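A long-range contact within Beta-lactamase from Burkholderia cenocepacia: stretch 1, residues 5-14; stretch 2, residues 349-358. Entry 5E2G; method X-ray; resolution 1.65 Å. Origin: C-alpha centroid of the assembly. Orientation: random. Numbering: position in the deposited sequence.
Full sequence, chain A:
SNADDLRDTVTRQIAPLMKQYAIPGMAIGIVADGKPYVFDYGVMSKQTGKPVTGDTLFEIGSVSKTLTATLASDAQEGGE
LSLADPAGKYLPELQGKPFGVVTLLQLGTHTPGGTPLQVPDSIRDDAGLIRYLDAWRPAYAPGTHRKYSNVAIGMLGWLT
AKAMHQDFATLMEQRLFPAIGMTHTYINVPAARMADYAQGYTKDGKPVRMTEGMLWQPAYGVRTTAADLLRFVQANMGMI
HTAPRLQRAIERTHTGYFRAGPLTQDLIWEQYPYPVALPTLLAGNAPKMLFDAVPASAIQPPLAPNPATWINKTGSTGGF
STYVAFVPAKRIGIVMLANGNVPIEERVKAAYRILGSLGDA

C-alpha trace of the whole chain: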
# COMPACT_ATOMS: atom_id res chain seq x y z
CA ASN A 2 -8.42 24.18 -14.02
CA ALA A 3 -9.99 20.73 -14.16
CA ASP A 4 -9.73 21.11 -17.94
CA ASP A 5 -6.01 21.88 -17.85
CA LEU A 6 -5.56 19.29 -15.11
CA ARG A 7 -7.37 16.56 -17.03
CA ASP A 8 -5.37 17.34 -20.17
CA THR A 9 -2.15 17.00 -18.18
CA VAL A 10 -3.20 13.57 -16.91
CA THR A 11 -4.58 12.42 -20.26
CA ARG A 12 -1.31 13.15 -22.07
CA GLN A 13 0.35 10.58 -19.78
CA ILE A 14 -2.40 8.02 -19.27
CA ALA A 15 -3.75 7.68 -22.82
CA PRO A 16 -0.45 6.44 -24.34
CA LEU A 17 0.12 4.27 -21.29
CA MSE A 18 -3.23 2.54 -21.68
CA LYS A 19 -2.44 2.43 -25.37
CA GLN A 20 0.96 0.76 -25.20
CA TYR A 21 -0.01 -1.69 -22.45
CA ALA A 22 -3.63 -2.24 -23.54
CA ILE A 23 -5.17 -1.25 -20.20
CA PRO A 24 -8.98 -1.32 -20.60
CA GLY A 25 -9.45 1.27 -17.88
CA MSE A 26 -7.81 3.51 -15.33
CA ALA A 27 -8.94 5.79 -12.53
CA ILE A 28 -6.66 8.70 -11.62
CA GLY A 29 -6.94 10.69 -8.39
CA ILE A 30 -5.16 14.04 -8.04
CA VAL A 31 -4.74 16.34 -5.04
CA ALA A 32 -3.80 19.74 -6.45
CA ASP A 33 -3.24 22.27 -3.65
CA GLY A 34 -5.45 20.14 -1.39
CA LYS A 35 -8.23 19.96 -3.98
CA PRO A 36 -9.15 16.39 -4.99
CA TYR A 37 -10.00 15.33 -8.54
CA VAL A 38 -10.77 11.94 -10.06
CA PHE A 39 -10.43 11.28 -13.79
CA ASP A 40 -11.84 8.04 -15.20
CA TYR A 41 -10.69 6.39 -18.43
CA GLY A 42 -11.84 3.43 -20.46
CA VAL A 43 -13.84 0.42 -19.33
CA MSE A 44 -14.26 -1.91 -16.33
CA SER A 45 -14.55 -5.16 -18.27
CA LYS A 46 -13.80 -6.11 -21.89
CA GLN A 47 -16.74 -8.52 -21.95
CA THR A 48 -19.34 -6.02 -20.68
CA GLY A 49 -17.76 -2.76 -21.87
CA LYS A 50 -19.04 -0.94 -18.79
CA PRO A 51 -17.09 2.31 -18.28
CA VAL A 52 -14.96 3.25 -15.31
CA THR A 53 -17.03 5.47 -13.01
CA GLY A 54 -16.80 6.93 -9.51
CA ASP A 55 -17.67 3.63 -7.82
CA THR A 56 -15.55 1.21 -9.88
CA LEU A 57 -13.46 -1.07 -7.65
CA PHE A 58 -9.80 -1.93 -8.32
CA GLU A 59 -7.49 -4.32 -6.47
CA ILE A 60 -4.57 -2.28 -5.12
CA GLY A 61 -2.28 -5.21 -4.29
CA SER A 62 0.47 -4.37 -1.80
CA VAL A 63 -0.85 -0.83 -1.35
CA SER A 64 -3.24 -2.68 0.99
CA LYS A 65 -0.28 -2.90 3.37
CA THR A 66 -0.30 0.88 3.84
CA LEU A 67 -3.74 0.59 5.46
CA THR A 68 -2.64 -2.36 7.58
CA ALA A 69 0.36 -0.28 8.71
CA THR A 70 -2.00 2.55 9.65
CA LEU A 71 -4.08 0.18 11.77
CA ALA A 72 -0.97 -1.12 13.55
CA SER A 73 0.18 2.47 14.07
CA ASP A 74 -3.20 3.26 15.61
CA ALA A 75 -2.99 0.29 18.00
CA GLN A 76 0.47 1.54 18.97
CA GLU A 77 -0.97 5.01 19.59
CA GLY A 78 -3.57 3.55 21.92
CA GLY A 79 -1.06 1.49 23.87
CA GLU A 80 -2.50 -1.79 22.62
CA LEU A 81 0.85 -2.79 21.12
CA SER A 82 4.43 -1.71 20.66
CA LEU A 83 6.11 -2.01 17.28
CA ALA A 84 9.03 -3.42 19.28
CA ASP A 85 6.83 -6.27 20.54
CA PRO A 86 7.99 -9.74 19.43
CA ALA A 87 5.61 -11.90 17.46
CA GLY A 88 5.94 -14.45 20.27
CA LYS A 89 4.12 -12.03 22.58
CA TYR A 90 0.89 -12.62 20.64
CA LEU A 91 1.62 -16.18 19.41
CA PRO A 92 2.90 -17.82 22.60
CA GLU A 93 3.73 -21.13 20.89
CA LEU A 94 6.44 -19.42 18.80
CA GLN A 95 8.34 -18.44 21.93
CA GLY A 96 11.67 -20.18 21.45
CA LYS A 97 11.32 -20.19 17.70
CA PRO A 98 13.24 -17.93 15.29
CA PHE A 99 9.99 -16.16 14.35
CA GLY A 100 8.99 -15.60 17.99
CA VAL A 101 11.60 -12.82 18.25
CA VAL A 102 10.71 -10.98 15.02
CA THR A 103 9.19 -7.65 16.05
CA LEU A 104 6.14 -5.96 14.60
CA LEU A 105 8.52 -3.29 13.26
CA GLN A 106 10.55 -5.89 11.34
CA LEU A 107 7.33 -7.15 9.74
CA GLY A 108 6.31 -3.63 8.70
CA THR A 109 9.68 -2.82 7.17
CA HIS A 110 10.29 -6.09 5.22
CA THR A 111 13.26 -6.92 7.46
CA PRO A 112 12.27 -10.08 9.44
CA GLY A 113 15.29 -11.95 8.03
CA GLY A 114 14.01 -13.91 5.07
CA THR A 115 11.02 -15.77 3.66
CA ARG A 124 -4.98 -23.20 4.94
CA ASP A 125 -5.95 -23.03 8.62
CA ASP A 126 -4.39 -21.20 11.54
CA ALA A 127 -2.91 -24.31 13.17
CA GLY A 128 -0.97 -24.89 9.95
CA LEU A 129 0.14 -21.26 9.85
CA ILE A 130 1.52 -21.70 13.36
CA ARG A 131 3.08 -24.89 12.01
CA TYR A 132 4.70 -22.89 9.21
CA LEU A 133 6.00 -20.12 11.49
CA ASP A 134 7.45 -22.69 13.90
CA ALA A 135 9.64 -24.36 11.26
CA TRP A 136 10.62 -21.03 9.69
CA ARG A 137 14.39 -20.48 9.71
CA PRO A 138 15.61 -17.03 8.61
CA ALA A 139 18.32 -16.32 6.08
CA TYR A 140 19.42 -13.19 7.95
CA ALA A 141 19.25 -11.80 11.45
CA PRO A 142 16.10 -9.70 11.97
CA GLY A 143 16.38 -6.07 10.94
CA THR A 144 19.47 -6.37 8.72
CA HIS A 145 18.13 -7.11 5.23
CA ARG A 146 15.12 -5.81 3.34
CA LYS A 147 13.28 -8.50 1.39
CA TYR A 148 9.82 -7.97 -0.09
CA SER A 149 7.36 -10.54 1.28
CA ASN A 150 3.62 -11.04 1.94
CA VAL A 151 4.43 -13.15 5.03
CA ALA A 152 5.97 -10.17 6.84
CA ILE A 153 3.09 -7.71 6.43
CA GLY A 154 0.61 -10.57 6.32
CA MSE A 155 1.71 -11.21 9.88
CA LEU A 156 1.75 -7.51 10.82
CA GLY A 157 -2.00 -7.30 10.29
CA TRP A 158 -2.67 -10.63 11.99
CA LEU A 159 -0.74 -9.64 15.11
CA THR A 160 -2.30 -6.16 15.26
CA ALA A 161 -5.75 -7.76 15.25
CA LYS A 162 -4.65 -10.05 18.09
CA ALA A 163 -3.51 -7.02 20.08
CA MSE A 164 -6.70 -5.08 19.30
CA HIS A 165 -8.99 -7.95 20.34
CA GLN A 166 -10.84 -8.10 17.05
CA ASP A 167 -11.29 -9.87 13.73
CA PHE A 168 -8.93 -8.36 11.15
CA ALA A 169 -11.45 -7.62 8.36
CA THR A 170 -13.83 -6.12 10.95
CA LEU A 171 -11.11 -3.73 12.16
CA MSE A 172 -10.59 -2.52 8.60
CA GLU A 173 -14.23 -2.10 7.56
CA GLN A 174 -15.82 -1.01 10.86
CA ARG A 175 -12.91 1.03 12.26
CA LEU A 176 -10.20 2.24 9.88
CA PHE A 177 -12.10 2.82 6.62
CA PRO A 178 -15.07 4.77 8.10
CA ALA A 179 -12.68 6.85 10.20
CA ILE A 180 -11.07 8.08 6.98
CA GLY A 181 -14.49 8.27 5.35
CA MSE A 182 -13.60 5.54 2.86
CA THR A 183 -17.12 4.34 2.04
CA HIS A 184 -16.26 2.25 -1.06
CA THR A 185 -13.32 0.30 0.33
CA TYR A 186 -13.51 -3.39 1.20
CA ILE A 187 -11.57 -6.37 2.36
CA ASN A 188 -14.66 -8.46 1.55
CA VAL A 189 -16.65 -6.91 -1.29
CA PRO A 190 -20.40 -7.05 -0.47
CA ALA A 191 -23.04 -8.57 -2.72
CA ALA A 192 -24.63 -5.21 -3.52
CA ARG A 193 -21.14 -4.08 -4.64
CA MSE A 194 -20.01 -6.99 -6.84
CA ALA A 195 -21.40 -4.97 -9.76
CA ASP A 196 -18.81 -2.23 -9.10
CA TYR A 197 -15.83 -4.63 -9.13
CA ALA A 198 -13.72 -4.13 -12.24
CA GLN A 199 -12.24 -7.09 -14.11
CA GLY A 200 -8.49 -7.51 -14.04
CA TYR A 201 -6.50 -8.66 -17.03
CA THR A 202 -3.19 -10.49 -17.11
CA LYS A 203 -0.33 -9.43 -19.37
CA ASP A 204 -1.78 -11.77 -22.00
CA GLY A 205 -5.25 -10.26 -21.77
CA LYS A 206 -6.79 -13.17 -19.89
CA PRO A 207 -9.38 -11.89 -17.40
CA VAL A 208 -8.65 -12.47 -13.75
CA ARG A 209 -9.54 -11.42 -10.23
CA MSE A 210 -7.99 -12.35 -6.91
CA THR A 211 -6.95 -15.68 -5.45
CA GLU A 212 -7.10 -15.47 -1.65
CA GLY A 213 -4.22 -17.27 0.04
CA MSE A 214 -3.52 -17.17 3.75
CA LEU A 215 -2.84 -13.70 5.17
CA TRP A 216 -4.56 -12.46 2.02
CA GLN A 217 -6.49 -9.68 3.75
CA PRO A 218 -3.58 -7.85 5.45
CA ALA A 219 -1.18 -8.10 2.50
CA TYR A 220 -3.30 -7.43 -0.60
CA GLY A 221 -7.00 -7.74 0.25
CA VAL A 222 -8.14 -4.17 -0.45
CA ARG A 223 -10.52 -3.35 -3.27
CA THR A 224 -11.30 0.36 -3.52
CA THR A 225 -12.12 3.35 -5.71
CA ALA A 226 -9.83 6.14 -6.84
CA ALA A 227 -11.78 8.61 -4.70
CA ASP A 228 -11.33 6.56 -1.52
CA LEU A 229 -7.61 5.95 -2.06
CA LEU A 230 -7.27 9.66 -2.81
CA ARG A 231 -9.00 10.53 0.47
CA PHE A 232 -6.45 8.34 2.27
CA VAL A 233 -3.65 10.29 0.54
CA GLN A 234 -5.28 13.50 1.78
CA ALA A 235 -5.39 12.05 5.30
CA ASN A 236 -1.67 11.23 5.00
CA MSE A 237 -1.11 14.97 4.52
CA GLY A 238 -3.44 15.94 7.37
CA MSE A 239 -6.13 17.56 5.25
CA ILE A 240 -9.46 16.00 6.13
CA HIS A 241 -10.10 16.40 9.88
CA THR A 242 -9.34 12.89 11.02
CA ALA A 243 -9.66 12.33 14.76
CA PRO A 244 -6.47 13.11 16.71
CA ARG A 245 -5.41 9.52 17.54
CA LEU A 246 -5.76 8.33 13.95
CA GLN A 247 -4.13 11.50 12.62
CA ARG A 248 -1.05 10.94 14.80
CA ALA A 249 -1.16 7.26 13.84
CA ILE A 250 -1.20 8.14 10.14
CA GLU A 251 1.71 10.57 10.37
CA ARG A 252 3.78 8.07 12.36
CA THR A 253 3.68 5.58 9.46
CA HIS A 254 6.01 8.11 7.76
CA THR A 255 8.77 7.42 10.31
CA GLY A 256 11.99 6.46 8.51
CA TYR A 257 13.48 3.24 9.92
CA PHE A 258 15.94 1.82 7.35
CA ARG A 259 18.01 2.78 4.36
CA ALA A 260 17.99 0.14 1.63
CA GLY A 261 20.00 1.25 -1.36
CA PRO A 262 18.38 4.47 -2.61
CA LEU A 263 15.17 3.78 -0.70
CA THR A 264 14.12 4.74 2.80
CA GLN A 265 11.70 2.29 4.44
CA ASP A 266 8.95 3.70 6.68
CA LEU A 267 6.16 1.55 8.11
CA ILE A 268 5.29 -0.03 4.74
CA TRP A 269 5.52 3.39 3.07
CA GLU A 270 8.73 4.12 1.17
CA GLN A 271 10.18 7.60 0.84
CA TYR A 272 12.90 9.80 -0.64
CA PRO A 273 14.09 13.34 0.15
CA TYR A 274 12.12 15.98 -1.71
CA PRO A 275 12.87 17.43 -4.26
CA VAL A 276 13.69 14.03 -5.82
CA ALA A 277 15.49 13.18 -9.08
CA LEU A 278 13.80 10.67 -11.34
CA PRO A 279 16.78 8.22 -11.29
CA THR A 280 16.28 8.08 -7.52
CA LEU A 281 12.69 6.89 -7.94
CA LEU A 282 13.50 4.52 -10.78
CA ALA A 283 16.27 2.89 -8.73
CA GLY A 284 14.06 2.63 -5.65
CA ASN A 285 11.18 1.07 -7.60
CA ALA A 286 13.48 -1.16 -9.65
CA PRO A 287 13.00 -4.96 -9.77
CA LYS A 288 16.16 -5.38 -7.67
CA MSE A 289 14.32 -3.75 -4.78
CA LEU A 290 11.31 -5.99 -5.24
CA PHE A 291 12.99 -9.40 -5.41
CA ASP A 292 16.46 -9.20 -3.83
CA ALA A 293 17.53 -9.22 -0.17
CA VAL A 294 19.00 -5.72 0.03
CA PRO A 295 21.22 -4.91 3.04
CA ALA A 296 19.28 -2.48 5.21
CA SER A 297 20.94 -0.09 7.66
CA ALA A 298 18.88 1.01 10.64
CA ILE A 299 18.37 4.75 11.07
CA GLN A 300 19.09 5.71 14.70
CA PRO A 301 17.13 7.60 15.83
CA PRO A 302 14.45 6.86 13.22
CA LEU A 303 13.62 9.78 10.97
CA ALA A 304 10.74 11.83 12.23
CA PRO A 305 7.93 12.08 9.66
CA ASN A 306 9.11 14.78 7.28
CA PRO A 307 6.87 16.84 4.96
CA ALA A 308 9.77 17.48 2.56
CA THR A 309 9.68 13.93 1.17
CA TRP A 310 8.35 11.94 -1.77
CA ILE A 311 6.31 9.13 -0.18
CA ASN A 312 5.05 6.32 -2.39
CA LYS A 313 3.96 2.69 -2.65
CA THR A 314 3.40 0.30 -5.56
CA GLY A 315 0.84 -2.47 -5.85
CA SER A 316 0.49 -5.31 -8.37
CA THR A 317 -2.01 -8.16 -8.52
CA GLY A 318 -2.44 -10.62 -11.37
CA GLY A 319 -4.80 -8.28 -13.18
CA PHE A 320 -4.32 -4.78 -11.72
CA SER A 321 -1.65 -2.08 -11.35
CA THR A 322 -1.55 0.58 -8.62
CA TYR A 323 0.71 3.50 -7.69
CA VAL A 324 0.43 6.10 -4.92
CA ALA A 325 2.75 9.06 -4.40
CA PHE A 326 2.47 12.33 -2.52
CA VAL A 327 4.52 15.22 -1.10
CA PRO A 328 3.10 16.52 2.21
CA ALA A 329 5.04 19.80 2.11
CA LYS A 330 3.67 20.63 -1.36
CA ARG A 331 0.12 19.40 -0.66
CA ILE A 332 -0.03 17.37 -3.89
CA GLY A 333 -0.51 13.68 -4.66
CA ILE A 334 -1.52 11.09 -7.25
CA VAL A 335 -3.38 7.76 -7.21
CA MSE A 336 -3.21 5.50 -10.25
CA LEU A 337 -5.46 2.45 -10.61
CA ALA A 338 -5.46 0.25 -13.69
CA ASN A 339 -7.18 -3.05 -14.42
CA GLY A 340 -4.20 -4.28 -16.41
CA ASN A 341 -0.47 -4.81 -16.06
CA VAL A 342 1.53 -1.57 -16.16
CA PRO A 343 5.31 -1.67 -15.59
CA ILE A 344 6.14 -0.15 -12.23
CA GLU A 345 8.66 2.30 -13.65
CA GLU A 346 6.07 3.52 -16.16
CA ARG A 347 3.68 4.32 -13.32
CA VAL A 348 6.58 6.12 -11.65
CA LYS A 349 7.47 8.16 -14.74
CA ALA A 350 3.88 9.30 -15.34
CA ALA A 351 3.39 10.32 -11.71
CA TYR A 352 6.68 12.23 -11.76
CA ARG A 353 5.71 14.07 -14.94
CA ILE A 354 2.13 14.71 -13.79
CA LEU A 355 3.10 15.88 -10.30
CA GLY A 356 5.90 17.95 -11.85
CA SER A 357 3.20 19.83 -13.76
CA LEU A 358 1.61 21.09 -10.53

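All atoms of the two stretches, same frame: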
# COMPACT_ATOMS: atom_id res chain seq x y z
N ASP A 5 -7.46 21.97 -17.74
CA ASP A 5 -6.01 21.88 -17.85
C ASP A 5 -5.48 20.67 -17.10
O ASP A 5 -4.59 19.96 -17.59
CB ASP A 5 -5.36 23.16 -17.31
CG ASP A 5 -5.63 24.35 -18.19
OD1 ASP A 5 -4.89 24.52 -19.18
OD2 ASP A 5 -6.58 25.10 -17.89
N LEU A 6 -6.02 20.42 -15.90
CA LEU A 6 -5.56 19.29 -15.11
C LEU A 6 -5.84 17.97 -15.82
O LEU A 6 -4.97 17.10 -15.89
CB LEU A 6 -6.21 19.33 -13.74
CG LEU A 6 -5.78 18.20 -12.81
CD1 LEU A 6 -4.26 18.07 -12.79
CD2 LEU A 6 -6.32 18.46 -11.42
N ARG A 7 -7.05 17.81 -16.36
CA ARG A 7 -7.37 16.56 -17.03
C ARG A 7 -6.49 16.37 -18.26
O ARG A 7 -6.02 15.26 -18.52
CB ARG A 7 -8.85 16.50 -17.41
CG ARG A 7 -9.35 15.07 -17.58
CD ARG A 7 -10.73 14.94 -18.23
NE ARG A 7 -10.85 13.63 -18.89
CZ ARG A 7 -11.38 12.54 -18.34
NH1 ARG A 7 -11.43 11.40 -19.02
NH2 ARG A 7 -11.87 12.59 -17.11
N ASP A 8 -6.24 17.45 -19.01
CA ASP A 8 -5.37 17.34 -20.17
C ASP A 8 -3.98 16.88 -19.76
O ASP A 8 -3.38 16.04 -20.44
CB ASP A 8 -5.27 18.68 -20.90
CG ASP A 8 -6.62 19.20 -21.35
OD1 ASP A 8 -7.61 18.43 -21.31
OD2 ASP A 8 -6.70 20.39 -21.74
N THR A 9 -3.47 17.41 -18.66
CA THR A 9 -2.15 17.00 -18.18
C THR A 9 -2.12 15.51 -17.88
O THR A 9 -1.17 14.81 -18.26
CB THR A 9 -1.77 17.79 -16.93
OG1 THR A 9 -1.81 19.20 -17.22
CG2 THR A 9 -0.38 17.41 -16.47
N VAL A 10 -3.15 15.00 -17.20
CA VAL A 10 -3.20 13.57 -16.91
C VAL A 10 -3.33 12.78 -18.20
O VAL A 10 -2.57 11.83 -18.46
CB VAL A 10 -4.35 13.26 -15.94
CG1 VAL A 10 -4.63 11.77 -15.89
CG2 VAL A 10 -4.02 13.78 -14.55
N THR A 11 -4.28 13.18 -19.05
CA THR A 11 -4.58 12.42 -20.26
C THR A 11 -3.34 12.22 -21.12
O THR A 11 -3.12 11.13 -21.66
CB THR A 11 -5.67 13.13 -21.07
OG1 THR A 11 -6.83 13.30 -20.25
CG2 THR A 11 -6.04 12.31 -22.29
N ARG A 12 -2.50 13.26 -21.24
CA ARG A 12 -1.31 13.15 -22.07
C ARG A 12 -0.35 12.08 -21.56
O ARG A 12 0.49 11.60 -22.34
CB ARG A 12 -0.60 14.51 -22.15
CG ARG A 12 -1.43 15.58 -22.81
CD ARG A 12 -0.60 16.80 -23.19
NE ARG A 12 -1.23 18.04 -22.75
CZ ARG A 12 -0.90 18.69 -21.63
NH1 ARG A 12 0.05 18.21 -20.84
NH2 ARG A 12 -1.53 19.81 -21.30
N GLN A 13 -0.45 11.69 -20.29
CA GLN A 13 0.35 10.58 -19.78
C GLN A 13 -0.40 9.26 -19.85
O GLN A 13 0.18 8.23 -20.25
CB GLN A 13 0.77 10.85 -18.34
CG GLN A 13 1.49 12.15 -18.13
CD GLN A 13 2.82 12.18 -18.84
OE1 GLN A 13 3.56 11.19 -18.86
NE2 GLN A 13 3.14 13.33 -19.44
N ILE A 14 -1.68 9.26 -19.49
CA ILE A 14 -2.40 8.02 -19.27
C ILE A 14 -2.85 7.39 -20.58
O ILE A 14 -2.82 6.16 -20.74
CB ILE A 14 -3.58 8.29 -18.32
CG1 ILE A 14 -3.05 8.68 -16.94
CG2 ILE A 14 -4.47 7.09 -18.22
CD1 ILE A 14 -1.93 7.80 -16.45
N LYS A 349 7.14 7.07 -13.83
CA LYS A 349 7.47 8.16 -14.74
C LYS A 349 6.27 9.07 -14.96
O LYS A 349 6.41 10.30 -14.99
CB LYS A 349 7.94 7.60 -16.08
CG LYS A 349 9.26 6.88 -16.05
CD LYS A 349 9.59 6.36 -17.43
CE LYS A 349 10.33 5.04 -17.36
NZ LYS A 349 10.24 4.31 -18.67
N ALA A 350 5.08 8.49 -15.12
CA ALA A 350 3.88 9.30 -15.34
C ALA A 350 3.55 10.14 -14.12
O ALA A 350 3.23 11.33 -14.24
CB ALA A 350 2.72 8.39 -15.74
N ALA A 351 3.63 9.55 -12.92
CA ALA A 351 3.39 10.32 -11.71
C ALA A 351 4.39 11.47 -11.59
O ALA A 351 4.01 12.59 -11.24
CB ALA A 351 3.48 9.40 -10.49
N TYR A 352 5.66 11.20 -11.87
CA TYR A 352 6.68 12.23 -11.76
C TYR A 352 6.42 13.37 -12.73
O TYR A 352 6.54 14.54 -12.38
CB TYR A 352 8.06 11.61 -12.00
CG TYR A 352 9.25 12.47 -11.62
CD1 TYR A 352 9.66 12.59 -10.30
CD2 TYR A 352 9.99 13.13 -12.60
CE1 TYR A 352 10.76 13.36 -9.96
CE2 TYR A 352 11.10 13.90 -12.27
CZ TYR A 352 11.48 14.01 -10.94
OH TYR A 352 12.58 14.77 -10.62
N ARG A 353 6.04 13.04 -13.97
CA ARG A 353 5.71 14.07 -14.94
C ARG A 353 4.45 14.82 -14.53
O ARG A 353 4.42 16.05 -14.53
CB ARG A 353 5.55 13.46 -16.32
CG ARG A 353 6.78 12.74 -16.81
CD ARG A 353 6.56 12.16 -18.20
NE ARG A 353 7.66 11.30 -18.63
CZ ARG A 353 7.54 9.99 -18.83
NH1 ARG A 353 6.36 9.39 -18.65
NH2 ARG A 353 8.59 9.28 -19.23
N ILE A 354 3.39 14.08 -14.18
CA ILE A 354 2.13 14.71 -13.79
C ILE A 354 2.35 15.62 -12.58
O ILE A 354 2.04 16.81 -12.62
CB ILE A 354 1.06 13.66 -13.52
CG1 ILE A 354 0.62 12.99 -14.81
CG2 ILE A 354 -0.14 14.29 -12.85
CD1 ILE A 354 -0.19 11.74 -14.59
N LEU A 355 2.89 15.06 -11.50
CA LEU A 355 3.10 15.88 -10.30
C LEU A 355 4.05 17.04 -10.57
O LEU A 355 3.89 18.12 -9.98
CB LEU A 355 3.60 15.02 -9.15
CG LEU A 355 2.54 14.10 -8.55
CD1 LEU A 355 3.00 13.58 -7.20
CD2 LEU A 355 1.19 14.81 -8.44
N GLY A 356 5.04 16.85 -11.45
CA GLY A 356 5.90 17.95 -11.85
C GLY A 356 5.18 19.06 -12.57
O GLY A 356 5.70 20.18 -12.64
N SER A 357 3.98 18.79 -13.10
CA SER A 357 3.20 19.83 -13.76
C SER A 357 2.55 20.78 -12.75
O SER A 357 2.27 21.93 -13.08
CB SER A 357 2.11 19.21 -14.63
OG SER A 357 2.65 18.22 -15.49
N LEU A 358 2.31 20.30 -11.53
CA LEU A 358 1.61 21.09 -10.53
C LEU A 358 2.54 22.07 -9.82
O LEU A 358 2.63 23.25 -10.19
CB LEU A 358 0.93 20.16 -9.53
CG LEU A 358 0.01 19.11 -10.16
CD1 LEU A 358 -0.61 18.20 -9.11
CD2 LEU A 358 -1.07 19.79 -10.97

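How do two segments so far apart in sequence meet? Stretch 1 is helical throughout and stretch 2 over nearly all its length, and their axes run nearly antiparallel, at 159°, with a closest approach of 9.6 Å. The register therefore descends in one as it climbs in the other: the nearest CA atoms pair Leu6 with Leu358, Val10 with Ile354, and Gln13 with Ala350, whose CA atoms are 5.8 Å apart.

What lies where the CA atoms come closest? Gln13 meets Ala350, whose CB points toward the other helix and lies 4.1 Å from Gln13 CB. With chi1 m, Gln13 CG lies 3.5 Å from Ile354 CG1; chi2 is also m.

Where is the polar link? Arg353 NH1 donates a weak hydrogen bond to Gln13 OE1, 3.3 Å away at an angle of 151°. The oxygen sits at the edge of the guanidinium, near its plane.

What fills the rest of the seam? Ile354 CG2 meets Val10 CG2 at 4.3 Å, and Leu6 CD1 meets Leu358 CD2 at 4.1 Å. To one side of these contacts, Thr9 CG2 packs 3.3 Å from Ser357 OG. Both hydroxyls bond back to their own helices, Thr9 OG1 to Asp5 O (2.9 Å) and Ser357 OG to Arg353 O (3.0 Å), so the threonine offers its methyl to the neighbour.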